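Local coordinates for amidohydrolase 3 domain-containing protein (PDB 3IGH) that is uncharacterised, but belongs to the amidohydrolase family and is probably a metal-dependent hydrolase of non-peptide carbon-nitrogen bonds, at residues A[300-303]-A[304-307]; A[326-330]-A[331-335]; A[348-351]-A[352-356]. One frame throughout, in Å; residues are numbered along the deposited sequence. Where two conformers were deposited one is given.

Contact 1 (A[300-303]-A[304-307]); sequences ITEK and ARSL. With SO4 (sulfate ion), chain C; SO4 (sulfate ion), chain R; SO4 (sulfate ion), chain S.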
loop_
_atom_site.group_PDB
_atom_site.type_symbol
_atom_site.label_atom_id
_atom_site.label_comp_id
_atom_site.label_asym_id
_atom_site.label_seq_id
_atom_site.Cartn_x
_atom_site.Cartn_y
_atom_site.Cartn_z
ATOM N N ILE A 300 21.145 -3.959 8.068
ATOM C CA ILE A 300 19.798 -3.373 8.024
ATOM C C ILE A 300 19.551 -2.643 6.684
ATOM O O ILE A 300 18.475 -2.781 6.080
ATOM C CB ILE A 300 19.501 -2.486 9.260
ATOM C CG1 ILE A 300 19.661 -3.304 10.552
ATOM C CG2 ILE A 300 18.065 -1.948 9.201
ATOM C CD1 ILE A 300 19.694 -2.477 11.839
ATOM N N THR A 301 20.551 -1.892 6.231
ATOM C CA THR A 301 20.513 -1.223 4.934
ATOM C C THR A 301 20.220 -2.227 3.805
ATOM O O THR A 301 19.347 -1.988 2.974
ATOM C CB THR A 301 21.838 -0.467 4.665
ATOM O OG1 THR A 301 22.012 0.559 5.653
ATOM C CG2 THR A 301 21.852 0.169 3.274
ATOM N N GLU A 302 20.920 -3.360 3.803
ATOM C CA GLU A 302 20.709 -4.382 2.770
ATOM C C GLU A 302 19.339 -5.053 2.845
ATOM O O GLU A 302 18.749 -5.361 1.803
ATOM C CB GLU A 302 21.836 -5.427 2.760
ATOM C CG GLU A 302 23.210 -4.885 2.312
ATOM C CD GLU A 302 23.227 -4.319 0.890
ATOM O OE1 GLU A 302 23.920 -4.901 0.038
ATOM O OE2 GLU A 302 22.571 -3.279 0.618
ATOM N N LYS A 303 18.849 -5.289 4.062
ATOM C CA LYS A 303 17.497 -5.793 4.270
ATOM C C LYS A 303 16.475 -4.828 3.647
ATOM O O LYS A 303 15.579 -5.236 2.894
ATOM C CB LYS A 303 17.240 -5.963 5.767
ATOM C CG LYS A 303 15.893 -6.582 6.119
ATOM C CD LYS A 303 15.659 -6.605 7.634
ATOM C CE LYS A 303 16.623 -7.539 8.359
ATOM N NZ LYS A 303 16.507 -8.937 7.858
ATOM N N ALA A 304 16.624 -3.539 3.955
ATOM C CA ALA A 304 15.763 -2.500 3.377
ATOM C C ALA A 304 15.858 -2.444 1.852
ATOM O O ALA A 304 14.842 -2.360 1.170
ATOM C CB ALA A 304 16.117 -1.140 3.964
ATOM N N ARG A 305 17.081 -2.515 1.322
ATOM C CA ARG A 305 17.299 -2.421 -0.123
ATOM C C ARG A 305 16.725 -3.617 -0.885
ATOM O O ARG A 305 16.277 -3.475 -2.023
ATOM C CB ARG A 305 18.787 -2.214 -0.442
ATOM C CG ARG A 305 19.330 -0.813 -0.046
ATOM C CD ARG A 305 18.414 0.297 -0.560
ATOM N NE ARG A 305 18.352 0.318 -2.032
ATOM C CZ ARG A 305 17.355 0.837 -2.739
ATOM N NH1 ARG A 305 17.418 0.826 -4.066
ATOM N NH2 ARG A 305 16.306 1.385 -2.130
ATOM N N SER A 306 16.693 -4.774 -0.229
ATOM C CA SER A 306 16.065 -5.973 -0.786
ATOM C C SER A 306 14.548 -5.793 -0.938
ATOM O O SER A 306 13.905 -6.551 -1.656
ATOM C CB SER A 306 16.387 -7.220 0.057
ATOM O OG SER A 306 15.565 -7.323 1.216
ATOM N N LEU A 307 14.000 -4.772 -0.276
ATOM C CA LEU A 307 12.569 -4.437 -0.355
ATOM C C LEU A 307 12.318 -3.126 -1.088
ATOM O O LEU A 307 11.197 -2.613 -1.078
ATOM C CB LEU A 307 11.956 -4.397 1.057
ATOM C CG LEU A 307 11.837 -5.733 1.798
ATOM C CD1 LEU A 307 11.610 -5.502 3.293
ATOM C CD2 LEU A 307 10.728 -6.614 1.202
HETATM S S SO4 C . 20.494 -1.343 -4.587
HETATM O O1 SO4 C . 19.920 -0.115 -5.134
HETATM O O2 SO4 C . 20.705 -1.186 -3.156
HETATM O O3 SO4 C . 19.585 -2.462 -4.816
HETATM O O4 SO4 C . 21.769 -1.599 -5.249
HETATM S S SO4 R . 18.439 -11.133 9.200
HETATM O O1 SO4 R . 18.780 -9.982 10.034
HETATM O O2 SO4 R . 19.291 -12.264 9.554
HETATM O O3 SO4 R . 17.043 -11.497 9.422
HETATM O O4 SO4 R . 18.639 -10.797 7.792
HETATM S S SO4 S . 14.859 1.321 -6.452
HETATM O O1 SO4 S . 13.792 1.649 -7.396
HETATM O O2 SO4 S . 14.535 1.869 -5.144
HETATM O O3 SO4 S . 14.986 -0.134 -6.332
HETATM O O4 SO4 S . 16.113 1.902 -6.928
#
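Ser306 holds its OG between its own backbone N and carbonyl carbon (chi1 80°), and this turns the hydroxyl back onto the peptide oxygen of Lys303. In Arg305, CG lies anti to the carbonyl carbon (chi1 -70°), and further bends at chi2 and chi3 carry the guanidinium off the helix. Both residues lie where helix 294-305, an outer helix of the TIM barrel, runs out. The last turn is held by regular main-chain bonds. Ala304 N gives a nearly straight one to Ile300 O, at 2.9 Å and 170°. Arg305 N bonds to Thr301 O, and Ser306 N to Glu302 O. Ser306 OG then donates to Lys303 O at 2.7 Å, so this serine grips two successive carbonyls of the turn. On the inner side, Ile300 and Thr301 pack on Leu263 and Ala304 on Val261, both in strand 256-264. Thr301 OG1 is bonded to Leu297 O, one turn back.

The Arg305 guanidinium meets sulfate along its edge. NE reaches O2 of the chain C sulfate at 3.0 Å, and NH1 reaches O1 of the same ion at 2.9 Å. A second sulfate, chain S, takes two weak bonds from NH1. NH2 is tied to Leu309 O, which further fixes the rotation of the group. The ions probably come from the crystallisation liquor, so no natural ligand is implied. Glu302 does not reach the Arg305 guanidinium. Its OE2 rests 4.1 Å from Arg305 CB, while Arg305 NE is 6.1 Å from that oxygen.

Contact 2 (A[326-330]-A[331-335]); sequences DVFET and TGFPG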
loop_
_atom_site.group_PDB
_atom_site.type_symbol
_atom_site.label_atom_id
_atom_site.label_comp_id
_atom_site.label_asym_id
_atom_site.label_seq_id
_atom_site.Cartn_x
_atom_site.Cartn_y
_atom_site.Cartn_z
ATOM N N ASP A 326 30.432 5.495 4.964
ATOM C CA ASP A 326 30.992 4.141 4.794
ATOM C C ASP A 326 29.896 3.123 4.460
ATOM O O ASP A 326 30.073 2.283 3.572
ATOM C CB ASP A 326 31.744 3.687 6.055
ATOM C CG ASP A 326 33.128 4.323 6.195
ATOM O OD1 ASP A 326 33.588 5.011 5.268
ATOM O OD2 ASP A 326 33.758 4.136 7.257
ATOM N N VAL A 327 28.759 3.225 5.155
ATOM C CA VAL A 327 27.611 2.342 4.933
ATOM C C VAL A 327 27.079 2.502 3.508
ATOM O O VAL A 327 26.898 1.512 2.787
ATOM C CB VAL A 327 26.494 2.576 5.992
ATOM C CG1 VAL A 327 25.272 1.711 5.717
ATOM C CG2 VAL A 327 27.028 2.263 7.381
ATOM N N PHE A 328 26.878 3.752 3.086
ATOM C CA PHE A 328 26.380 4.034 1.745
ATOM C C PHE A 328 27.375 3.670 0.622
ATOM O O PHE A 328 26.968 3.219 -0.460
ATOM C CB PHE A 328 25.872 5.492 1.643
ATOM C CG PHE A 328 24.606 5.753 2.459
ATOM C CD1 PHE A 328 23.644 4.760 2.622
ATOM C CD2 PHE A 328 24.378 6.999 3.040
ATOM C CE1 PHE A 328 22.478 4.995 3.358
ATOM C CE2 PHE A 328 23.220 7.245 3.782
ATOM C CZ PHE A 328 22.270 6.251 3.940
ATOM N N GLU A 329 28.669 3.811 0.898
ATOM C CA GLU A 329 29.683 3.434 -0.074
ATOM C C GLU A 329 29.690 1.923 -0.299
ATOM O O GLU A 329 29.638 1.475 -1.447
ATOM C CB GLU A 329 31.071 3.907 0.352
ATOM C CG GLU A 329 32.143 3.625 -0.691
ATOM C CD GLU A 329 33.539 3.483 -0.097
ATOM O OE1 GLU A 329 34.463 3.154 -0.865
ATOM O OE2 GLU A 329 33.719 3.698 1.126
ATOM N N THR A 330 29.694 1.153 0.792
ATOM C CA THR A 330 29.775 -0.312 0.766
ATOM C C THR A 330 28.549 -0.963 0.107
ATOM O O THR A 330 28.651 -1.972 -0.594
ATOM C CB THR A 330 29.958 -0.854 2.214
ATOM O OG1 THR A 330 31.148 -0.299 2.789
ATOM C CG2 THR A 330 30.058 -2.361 2.248
ATOM N N THR A 331 27.377 -0.384 0.361
ATOM C CA THR A 331 26.141 -0.943 -0.165
ATOM C C THR A 331 25.881 -0.450 -1.585
ATOM O O THR A 331 25.018 -0.982 -2.285
ATOM C CB THR A 331 24.940 -0.619 0.742
ATOM O OG1 THR A 331 24.850 0.803 0.942
ATOM C CG2 THR A 331 25.089 -1.318 2.078
ATOM N N GLY A 332 26.645 0.562 -1.999
ATOM C CA GLY A 332 26.455 1.228 -3.280
ATOM C C GLY A 332 25.117 1.931 -3.410
ATOM O O GLY A 332 24.618 2.101 -4.513
ATOM N N PHE A 333 24.531 2.335 -2.284
ATOM C CA PHE A 333 23.227 2.988 -2.313
ATOM C C PHE A 333 23.336 4.457 -1.918
ATOM O O PHE A 333 23.792 4.755 -0.818
ATOM C CB PHE A 333 22.219 2.252 -1.415
ATOM C CG PHE A 333 20.900 2.971 -1.265
ATOM C CD1 PHE A 333 20.062 3.146 -2.363
ATOM C CD2 PHE A 333 20.500 3.469 -0.024
ATOM C CE1 PHE A 333 18.846 3.821 -2.239
ATOM C CE2 PHE A 333 19.268 4.127 0.118
ATOM C CZ PHE A 333 18.450 4.311 -0.996
ATOM N N PRO A 334 22.909 5.374 -2.809
ATOM C CA PRO A 334 22.875 6.788 -2.441
ATOM C C PRO A 334 21.687 7.074 -1.504
ATOM O O PRO A 334 20.609 7.474 -1.949
ATOM C CB PRO A 334 22.742 7.500 -3.789
ATOM C CG PRO A 334 22.066 6.516 -4.675
ATOM C CD PRO A 334 22.443 5.147 -4.191
ATOM N N GLY A 335 21.904 6.850 -0.210
ATOM C CA GLY A 335 20.864 7.043 0.791
ATOM C C GLY A 335 20.716 8.482 1.245
ATOM O O GLY A 335 21.212 9.413 0.604
#
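The Phe328 ring takes Gly335 over one face and has OG1 of Thr331 near its plane, at an edge. A Schellman motif with Gly332 as its C-prime residue ends helix 318-331 here, and the chain leads on to barrel strand 336-337. Gly335 CA stands 3.7 Å from the Phe328 ring centroid and 17° off the normal, a CH-pi contact. With no side chain, Gly335 can settle this close. Its N also lies over one face of the Phe333 ring, towards the rim. The two rings touch at Phe328 CE1 and Phe333 CD2, 4.2 Å apart. Phe328 also packs on Val311 and Ile313 of strand 310-315. With an alanine here, a gap is likely to open between the helix end and strand 310-315, and Gly335 CA would lose the ring face it rests on.

Polar atoms close the helix. Val327 O accepts from Thr331 N at 3.1 Å and from Thr331 OG1 at 2.8 Å, and the two donors come from opposite faces of its carbonyl plane. The threonine OG1 reaches back because it sits between the backbone N and the carbonyl carbon (chi1 55°). Gly332 has positive phi and takes the chain out of the helix. Phe333 N then makes a weak bond to Phe328 O. Pro334 follows at the centre of an inverse gamma turn. Gly332 N bonds to Glu329 O at 3.2 Å from well above the carbonyl plane, 69° out of it.

Contact 3 (A[348-351]-A[352-356]); sequences LERV and KNLKV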
loop_
_atom_site.group_PDB
_atom_site.type_symbol
_atom_site.label_atom_id
_atom_site.label_comp_id
_atom_site.label_asym_id
_atom_site.label_seq_id
_atom_site.Cartn_x
_atom_site.Cartn_y
_atom_site.Cartn_z
ATOM N N LEU A 348 32.874 17.021 2.153
ATOM C CA LEU A 348 32.040 17.651 1.132
ATOM C C LEU A 348 32.151 16.943 -0.215
ATOM O O LEU A 348 31.142 16.698 -0.869
ATOM C CB LEU A 348 32.388 19.135 0.976
ATOM C CG LEU A 348 31.981 20.105 2.090
ATOM C CD1 LEU A 348 32.644 21.458 1.887
ATOM C CD2 LEU A 348 30.461 20.267 2.161
ATOM N N GLU A 349 33.374 16.597 -0.614
ATOM C CA GLU A 349 33.593 15.900 -1.880
ATOM C C GLU A 349 33.093 14.453 -1.819
ATOM O O GLU A 349 32.608 13.913 -2.816
ATOM C CB GLU A 349 35.076 15.949 -2.276
ATOM C CG GLU A 349 35.371 15.608 -3.749
ATOM C CD GLU A 349 34.800 16.624 -4.745
ATOM O OE1 GLU A 349 34.510 16.225 -5.894
ATOM O OE2 GLU A 349 34.642 17.816 -4.392
ATOM N N ARG A 350 33.201 13.833 -0.646
ATOM C CA ARG A 350 32.703 12.468 -0.473
ATOM C C ARG A 350 31.174 12.425 -0.549
ATOM O O ARG A 350 30.609 11.552 -1.215
ATOM C CB ARG A 350 33.210 11.852 0.827
ATOM C CG ARG A 350 33.006 10.356 0.862
ATOM C CD ARG A 350 33.684 9.705 2.028
ATOM N NE ARG A 350 33.429 8.271 1.987
ATOM C CZ ARG A 350 33.385 7.481 3.052
ATOM N NH1 ARG A 350 33.153 6.181 2.894
ATOM N NH2 ARG A 350 33.575 7.982 4.269
ATOM N N VAL A 351 30.522 13.393 0.096
ATOM C CA VAL A 351 29.065 13.586 -0.023
ATOM C C VAL A 351 28.659 13.724 -1.498
ATOM O O VAL A 351 27.733 13.050 -1.967
ATOM C CB VAL A 351 28.576 14.806 0.826
ATOM C CG1 VAL A 351 27.190 15.282 0.392
ATOM C CG2 VAL A 351 28.576 14.453 2.323
ATOM N N LYS A 352 29.391 14.566 -2.228
ATOM C CA LYS A 352 29.159 14.779 -3.659
ATOM C C LYS A 352 29.298 13.486 -4.461
ATOM O O LYS A 352 28.414 13.143 -5.253
ATOM C CB LYS A 352 30.119 15.843 -4.206
ATOM C CG LYS A 352 29.867 16.216 -5.661
ATOM C CD LYS A 352 30.830 17.287 -6.132
ATOM C CE LYS A 352 30.446 17.795 -7.510
ATOM N NZ LYS A 352 31.254 18.986 -7.896
ATOM N N ASN A 353 30.398 12.770 -4.232
ATOM C CA ASN A 353 30.705 11.553 -4.978
ATOM C C ASN A 353 29.729 10.406 -4.747
ATOM O O ASN A 353 29.423 9.660 -5.675
ATOM C CB ASN A 353 32.141 11.107 -4.696
ATOM C CG ASN A 353 33.176 12.052 -5.309
ATOM O OD1 ASN A 353 32.887 12.781 -6.263
ATOM N ND2 ASN A 353 34.384 12.047 -4.753
ATOM N N LEU A 354 29.228 10.281 -3.519
ATOM C CA LEU A 354 28.281 9.212 -3.180
ATOM C C LEU A 354 26.842 9.562 -3.520
ATOM O O LEU A 354 25.954 8.714 -3.411
ATOM C CB LEU A 354 28.401 8.821 -1.698
ATOM C CG LEU A 354 29.731 8.194 -1.268
ATOM C CD1 LEU A 354 29.806 8.032 0.240
ATOM C CD2 LEU A 354 29.957 6.859 -1.951
ATOM N N LYS A 355 26.614 10.818 -3.906
ATOM C CA LYS A 355 25.303 11.291 -4.353
ATOM C C LYS A 355 24.224 11.173 -3.266
ATOM O O LYS A 355 23.055 10.947 -3.570
ATOM C CB LYS A 355 24.864 10.565 -5.640
ATOM C CG LYS A 355 25.733 10.844 -6.863
ATOM C CD LYS A 355 25.213 10.066 -8.065
ATOM C CE LYS A 355 25.576 10.749 -9.379
ATOM N NZ LYS A 355 27.007 10.568 -9.742
ATOM N N VAL A 356 24.616 11.341 -2.004
ATOM C CA VAL A 356 23.663 11.193 -0.901
ATOM C C VAL A 356 22.704 12.388 -0.845
ATOM O O VAL A 356 23.017 13.477 -1.350
ATOM C CB VAL A 356 24.348 10.959 0.478
ATOM C CG1 VAL A 356 25.162 9.662 0.472
ATOM C CG2 VAL A 356 25.217 12.143 0.878
#
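Main-chain hydrogen bonds run from Lys352 N to Leu348 O, from Asn353 N to Glu349 O and from Leu354 N to Arg350 O. They form the last turns of helix 345-354, which lies between strands 336-337 and 357-360 in a beta-alpha-beta unit of the TIM barrel. Lys355 has positive phi (61°) and ends the helix in a Schellman motif. Its N bonds to Lys352 O at 3.2 Å and only weakly to Val351 O.

Apolar contacts lie beside these bonds. Val351 CG1 touches Val356 CG2 at 3.7 Å, and the two side chains cross at about a right angle. Val351 also reaches Val392 of helix 386-392, and Val356 reaches Phe328. Leu354 runs alongside Arg350, with CD1 4.0 Å from Arg350 CG and also near NE. Arg350 CG is anti to its own N (chi1 -166°) and the chain is extended from there to NE. This carries the guanidinium past Leu354 to helix 318-331, where NH1 makes salt bridges with Asp326 OD1 and Glu329 OE2.

Charged and polar ends gather on the outer side. Glu349 and Lys352 lie side by side and point the same way. Glu349 OE1 meets Lys352 CD at 3.8 Å but is 4.7 Å from Lys352 NZ, so they are near without a salt bridge. The Asn353 amide is turned 72° from the Glu349 carboxylate, and its ND2 packs on Glu349 CG.

Charge attraction between Glu349 and Lys352 is probably modest, whereas Arg350, through NH1, probably supplies an ionic tie from this helix to the preceding one.

Overall arrangement
The contacts come in series along the chain: 300-307, 326-335, then 348-356. They lie on three successive helices of the TIM barrel, 294-305, 318-331 and 345-354, each at the C-terminal end where the chain turns to the next strand (310-315, 336-337, 357-360). Contact 2 is the middle one. Its centre is about 11 Å from each neighbour's, while the centres of contacts 1 and 3 are about 21 Å apart and their nearest atoms about 10 Å. Contact 1 meets contact 2 by packing, with Arg305 on Phe333 and Thr301 on Val327. Contacts 2 and 3 are joined by salt bridges from Arg350 to Asp326 and Glu329, and by Pro334 packing on the backbone oxygens of Leu354 and Lys355. These touches link three neighbouring outer helices.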